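Local coordinates for DNA repair and telomere maintenance protein nbs1 (Schizosaccharomyces pombe, PDB 3HUF), which serves in the MRN complex that repairs DNA double-strand breaks, its FHA and BRCT domains recognising phosphorylated partners such as Ctp1, at residues Gly158-Val163 with Leu297-Ile302. Sequence-based numbering, arbitrary orientation.
Sequences GSSITV and LWKIII
I161 and W298 make the apolar part of this contact, their side chains crossing at about a right angle. The end of I161 does the touching: CD1 lies 3.7 Å from NE1 of W298 and 4.0 Å from CE2, meeting the indole obliquely beside its nitrogen. A branched aliphatic chain suits the loop here: chi1 of 61° sets CG1 between the backbone N and the carbonyl carbon, and the extended chi2 then carries CD1 on to the indole. W298, with CG anti to its own N (chi1 -173°), reaches from helix 294-302 toward the BRCT 1 loop, where M166, F169 and L170 of helix 163-170 also pack on it. Within its own helix, I301 CG2 lies 3.7 Å above the plane of the W298 ring, offset toward its rim.

Polar bonding runs through a third piece of chain. The indole N-H is given to the carbonyl oxygen of Q214, while the side-chain OE1 of the same glutamine accepts the backbone N of I161, so Q214 ties both segments together. Replacing W298 by a phenylalanine would probably leave the Q214 carbonyl without this donor and I161 CD1 with less surface to pack on.

At the exposed border, S160 OG comes no nearer than 4.5 Å to CE of K299, a loose touch between residues suited to solvent.

The whole is an interface between tandem BRCT repeats, joining the loop that leads into a helix of BRCT 1 to the helix following the last sheet strand of BRCT 2.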
ATOM      1  N   GLY A 158      10.574 -12.113 -19.867  1.00 47.13           N
ATOM      2  CA  GLY A 158      10.447 -13.493 -20.351  1.00 46.46           C
ATOM      3  C   GLY A 158      11.036 -14.533 -19.394  1.00 46.42           C
ATOM      4  O   GLY A 158      11.433 -15.623 -19.814  1.00 46.01           O
ATOM      5  N   SER A 159      11.093 -14.201 -18.102  1.00 46.07           N
ATOM      6  CA  SER A 159      11.705 -15.086 -17.110  1.00 46.04           C
ATOM      7  C   SER A 159      10.806 -15.318 -15.893  1.00 45.75           C
ATOM      8  O   SER A 159       9.742 -14.697 -15.764  1.00 46.45           O
ATOM      9  CB  SER A 159      13.070 -14.537 -16.661  1.00 46.26           C
ATOM     10  OG  SER A 159      12.933 -13.297 -15.979  1.00 46.25           O
ATOM     11  N   SER A 160      11.253 -16.205 -15.003  1.00 44.64           N
ATOM     12  CA  SER A 160      10.516 -16.555 -13.795  1.00 43.84           C
ATOM     13  C   SER A 160      10.284 -15.345 -12.899  1.00 42.91           C
ATOM     14  O   SER A 160      11.143 -14.456 -12.816  1.00 42.74           O
ATOM     15  CB  SER A 160      11.290 -17.600 -12.992  1.00 43.37           C
ATOM     16  OG  SER A 160      11.411 -18.813 -13.705  1.00 45.79           O
ATOM     17  N   ILE A 161       9.142 -15.322 -12.211  1.00 42.07           N
ATOM     18  CA  ILE A 161       8.893 -14.283 -11.188  1.00 41.31           C
ATOM     19  C   ILE A 161       9.624 -14.631  -9.879  1.00 41.39           C
ATOM     20  O   ILE A 161       9.941 -15.795  -9.623  1.00 41.35           O
ATOM     21  CB  ILE A 161       7.373 -14.042 -10.900  1.00 41.13           C
ATOM     22  CG1 ILE A 161       6.690 -15.311 -10.358  1.00 39.37           C
ATOM     23  CG2 ILE A 161       6.670 -13.444 -12.135  1.00 41.05           C
ATOM     24  CD1 ILE A 161       5.295 -15.071  -9.786  1.00 38.01           C
ATOM     25  N   THR A 162       9.900 -13.620  -9.071  1.00 41.30           N
ATOM     26  CA  THR A 162      10.630 -13.807  -7.823  1.00 41.29           C
ATOM     27  C   THR A 162       9.707 -14.256  -6.696  1.00 41.05           C
ATOM     28  O   THR A 162       8.487 -14.120  -6.794  1.00 40.64           O
ATOM     29  CB  THR A 162      11.281 -12.488  -7.375  1.00 41.70           C
ATOM     30  OG1 THR A 162      10.257 -11.507  -7.169  1.00 40.26           O
ATOM     31  CG2 THR A 162      12.288 -11.985  -8.416  1.00 40.93           C
ATOM     32  N   VAL A 163      10.310 -14.779  -5.623  1.00 40.84           N
ATOM     33  CA  VAL A 163       9.591 -15.151  -4.395  1.00 40.01           C
ATOM     34  C   VAL A 163       8.808 -13.974  -3.796  1.00 39.37           C
ATOM     35  O   VAL A 163       7.723 -14.160  -3.245  1.00 38.97           O
ATOM     36  CB  VAL A 163      10.554 -15.703  -3.321  1.00 40.43           C
ATOM     37  CG1 VAL A 163       9.774 -16.353  -2.191  1.00 39.56           C
ATOM     38  CG2 VAL A 163      11.480 -16.720  -3.927  1.00 41.38           C
ATOM     39  N   LEU A 297       8.597 -25.089  -6.069  1.00 46.59           N
ATOM     40  CA  LEU A 297       7.282 -25.358  -5.489  1.00 47.00           C
ATOM     41  C   LEU A 297       6.169 -24.561  -6.181  1.00 47.27           C
ATOM     42  O   LEU A 297       5.052 -25.057  -6.323  1.00 47.28           O
ATOM     43  CB  LEU A 297       7.296 -25.016  -3.995  1.00 47.13           C
ATOM     44  CG  LEU A 297       6.816 -26.006  -2.932  1.00 47.02           C
ATOM     45  CD1 LEU A 297       6.427 -25.230  -1.680  1.00 46.98           C
ATOM     46  CD2 LEU A 297       5.659 -26.863  -3.404  1.00 47.29           C
ATOM     47  N   TRP A 298       6.479 -23.328  -6.586  1.00 47.69           N
ATOM     48  CA  TRP A 298       5.548 -22.464  -7.323  1.00 48.30           C
ATOM     49  C   TRP A 298       5.204 -23.059  -8.694  1.00 49.40           C
ATOM     50  O   TRP A 298       4.049 -23.011  -9.119  1.00 49.09           O
ATOM     51  CB  TRP A 298       6.147 -21.070  -7.480  1.00 47.90           C
ATOM     52  CG  TRP A 298       5.241 -20.025  -8.082  1.00 47.41           C
ATOM     53  CD1 TRP A 298       5.269 -19.562  -9.368  1.00 47.40           C
ATOM     54  CD2 TRP A 298       4.193 -19.294  -7.417  1.00 47.14           C
ATOM     55  NE1 TRP A 298       4.307 -18.591  -9.547  1.00 47.02           N
ATOM     56  CE2 TRP A 298       3.632 -18.408  -8.368  1.00 46.60           C
ATOM     57  CE3 TRP A 298       3.678 -19.297  -6.112  1.00 47.35           C
ATOM     58  CZ2 TRP A 298       2.571 -17.548  -8.062  1.00 45.75           C
ATOM     59  CZ3 TRP A 298       2.622 -18.429  -5.804  1.00 46.70           C
ATOM     60  CH2 TRP A 298       2.086 -17.567  -6.778  1.00 46.46           C
ATOM     61  N   LYS A 299       6.202 -23.630  -9.365  1.00 50.62           N
ATOM     62  CA  LYS A 299       5.994 -24.285 -10.657  1.00 52.75           C
ATOM     63  C   LYS A 299       4.941 -25.388 -10.583  1.00 53.87           C
ATOM     64  O   LYS A 299       4.130 -25.538 -11.494  1.00 53.70           O
ATOM     65  CB  LYS A 299       7.312 -24.837 -11.215  1.00 52.58           C
ATOM     66  CG  LYS A 299       8.350 -23.756 -11.456  1.00 53.22           C
ATOM     67  CD  LYS A 299       9.526 -24.247 -12.270  1.00 54.66           C
ATOM     68  CE  LYS A 299      10.407 -23.070 -12.664  1.00 55.32           C
ATOM     69  NZ  LYS A 299      11.171 -23.321 -13.920  1.00 55.97           N
ATOM     70  N   ILE A 300       4.951 -26.131  -9.479  1.00 55.67           N
ATOM     71  CA  ILE A 300       3.988 -27.205  -9.236  1.00 57.44           C
ATOM     72  C   ILE A 300       2.647 -26.634  -8.769  1.00 58.75           C
ATOM     73  O   ILE A 300       1.582 -27.154  -9.106  1.00 59.00           O
ATOM     74  CB  ILE A 300       4.521 -28.220  -8.178  1.00 57.22           C
ATOM     75  CG1 ILE A 300       5.970 -28.620  -8.484  1.00 57.12           C
ATOM     76  CG2 ILE A 300       3.631 -29.460  -8.113  1.00 57.39           C
ATOM     77  CD1 ILE A 300       6.683 -29.342  -7.334  1.00 56.14           C
ATOM     78  N   ILE A 301       2.713 -25.550  -8.004  1.00 60.41           N
ATOM     79  CA  ILE A 301       1.533 -24.957  -7.372  1.00 62.29           C
ATOM     80  C   ILE A 301       0.573 -24.361  -8.406  1.00 63.68           C
ATOM     81  O   ILE A 301      -0.631 -24.220  -8.154  1.00 63.86           O
ATOM     82  CB  ILE A 301       1.965 -23.942  -6.289  1.00 62.07           C
ATOM     83  CG1 ILE A 301       1.388 -24.344  -4.943  1.00 62.16           C
ATOM     84  CG2 ILE A 301       1.663 -22.491  -6.667  1.00 62.48           C
ATOM     85  CD1 ILE A 301       2.464 -24.552  -3.944  1.00 61.97           C
ATOM     86  N   ILE A 302       1.138 -24.048  -9.573  1.00 65.41           N
ATOM     87  CA  ILE A 302       0.404 -23.651 -10.766  1.00 66.72           C
ATOM     88  C   ILE A 302      -0.003 -24.894 -11.552  1.00 67.80           C
ATOM     89  O   ILE A 302      -1.194 -25.207 -11.642  1.00 68.20           O
ATOM     90  CB  ILE A 302       1.292 -22.774 -11.692  1.00 66.64           C
ATOM     91  CG1 ILE A 302       1.503 -21.380 -11.111  1.00 65.98           C
ATOM     92  CG2 ILE A 302       0.696 -22.668 -13.089  1.00 66.92           C
ATOM     93  CD1 ILE A 302       2.631 -20.637 -11.790  1.00 65.86           C
TER